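Local coordinates for versicolorin reductase (Brucella melitensis, PDB 4NIM), which probably catalyses an NAD(P)-dependent oxidation or reduction, as a Rossmann-fold member of the short-chain dehydrogenase/reductase family, at residues Ile148-Ser153 with Gly171-Leu176. Sequence-based numbering, arbitrary orientation.
Sequences IVNVSS and GALDTL. With EDO (1,2-ethanediol), chain B.
Ser152 on the strand meets a buried, multiply bonded carboxylate on the helix: Ser152 OG donates to Asp174 OD1 over 2.8 Å, while Asp174 OD2 is engaged with Ser156 OG, Asn195 ND2 and O1 of an ethanediol, probably a crystallisation additive, the last at 2.6 Å. The two elements open the beta-alpha-beta crossover of a Rossmann fold, in which strand 147-153 leads into helix 164-183 and then strand 190-196; the axes of the two segments approach to 8.1 Å and their N-to-C directions lie 137° apart, so the helix runs back roughly antiparallel to the strand, as in a beta-alpha-beta crossover. The serine hydroxyl reaches the helix because OG stands anti to the backbone N (chi1 -175°), and it meets OD1 on the syn side, 26° out of the carboxylate plane. With both oxygens engaged, the rotation of the carboxylate is restricted.

Beside this polar pair, Leu173 spreads its two methyls along the strand. CD2 lies 3.8 Å from Val151 O and 3.9 Å from Ser152 CB, while Pro128 of helix 114-142 also touches this leucine. Asn150 offers its amide to the other methyl; its polar ends bond elsewhere, OD1 with Asn99 and ND2 with Thr177. The contact with the leucine is van der Waals, with Leu173 CD1 resting 4.1 Å from Asn150 CG.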
# COMPACT_ATOMS: atom_id res chain seq x y z
N ILE A 148 2.31 9.35 -2.06
CA ILE A 148 1.54 8.13 -1.98
C ILE A 148 2.38 6.94 -2.50
O ILE A 148 3.06 7.05 -3.54
CB ILE A 148 0.27 8.27 -2.82
CG1 ILE A 148 -0.55 9.49 -2.32
CG2 ILE A 148 -0.55 7.01 -2.76
CD1 ILE A 148 -1.81 9.73 -3.09
N VAL A 149 2.32 5.82 -1.79
CA VAL A 149 3.02 4.57 -2.19
C VAL A 149 1.98 3.46 -2.22
O VAL A 149 1.34 3.15 -1.22
CB VAL A 149 4.18 4.19 -1.27
CG1 VAL A 149 4.89 2.93 -1.78
CG2 VAL A 149 5.18 5.33 -1.12
N ASN A 150 1.73 2.94 -3.41
CA ASN A 150 0.89 1.78 -3.57
C ASN A 150 1.70 0.49 -3.54
O ASN A 150 2.71 0.37 -4.26
CB ASN A 150 0.13 1.89 -4.88
CG ASN A 150 -0.84 3.06 -4.86
OD1 ASN A 150 -1.40 3.37 -3.80
ND2 ASN A 150 -1.02 3.73 -6.00
N VAL A 151 1.30 -0.47 -2.73
CA VAL A 151 1.99 -1.76 -2.72
C VAL A 151 1.20 -2.69 -3.66
O VAL A 151 0.09 -3.13 -3.35
CB VAL A 151 2.08 -2.36 -1.35
CG1 VAL A 151 2.82 -3.72 -1.39
CG2 VAL A 151 2.86 -1.40 -0.40
N SER A 152 1.77 -2.94 -4.83
CA SER A 152 1.17 -3.78 -5.82
C SER A 152 1.99 -5.08 -5.88
O SER A 152 2.58 -5.47 -4.88
CB SER A 152 1.13 -3.08 -7.17
OG SER A 152 0.43 -3.85 -8.13
N SER A 153 1.93 -5.81 -7.00
CA SER A 153 2.48 -7.15 -7.04
C SER A 153 3.29 -7.41 -8.29
O SER A 153 3.03 -6.83 -9.35
CB SER A 153 1.30 -8.14 -6.95
OG SER A 153 1.72 -9.48 -7.06
N GLY A 171 -3.23 -5.28 -11.54
CA GLY A 171 -3.05 -4.55 -12.76
C GLY A 171 -3.85 -3.29 -12.79
O GLY A 171 -3.38 -2.27 -13.26
N ALA A 172 -5.05 -3.33 -12.22
CA ALA A 172 -5.83 -2.13 -12.12
C ALA A 172 -5.11 -1.09 -11.25
O ALA A 172 -5.12 0.12 -11.57
CB ALA A 172 -7.20 -2.42 -11.52
N LEU A 173 -4.49 -1.55 -10.18
CA LEU A 173 -3.77 -0.65 -9.30
C LEU A 173 -2.58 0.06 -9.99
O LEU A 173 -2.34 1.27 -9.79
CB LEU A 173 -3.35 -1.39 -8.06
CG LEU A 173 -2.64 -0.56 -6.94
CD1 LEU A 173 -3.57 0.46 -6.35
CD2 LEU A 173 -2.19 -1.49 -5.87
N ASP A 174 -1.81 -0.68 -10.76
CA ASP A 174 -0.71 -0.09 -11.54
C ASP A 174 -1.23 0.97 -12.48
O ASP A 174 -0.64 2.04 -12.57
CB ASP A 174 0.04 -1.13 -12.36
CG ASP A 174 0.84 -2.12 -11.52
OD1 ASP A 174 0.70 -2.12 -10.28
OD2 ASP A 174 1.66 -2.88 -12.16
N THR A 175 -2.28 0.66 -13.25
CA THR A 175 -2.88 1.69 -14.07
C THR A 175 -3.33 2.94 -13.31
O THR A 175 -3.08 4.09 -13.72
CB THR A 175 -4.03 1.13 -14.91
OG1 THR A 175 -3.49 0.13 -15.78
CG2 THR A 175 -4.65 2.25 -15.72
N LEU A 176 -4.00 2.71 -12.20
CA LEU A 176 -4.36 3.80 -11.29
C LEU A 176 -3.17 4.63 -10.74
O LEU A 176 -3.23 5.85 -10.75
CB LEU A 176 -5.20 3.25 -10.15
CG LEU A 176 -5.85 4.30 -9.26
CD1 LEU A 176 -6.87 5.11 -10.02
CD2 LEU A 176 -6.44 3.65 -7.99
C1 EDO B . 2.11 -3.45 -15.45
O1 EDO B . 2.56 -2.42 -14.55
C2 EDO B . 0.59 -3.70 -15.37
O2 EDO B . -0.23 -2.68 -15.99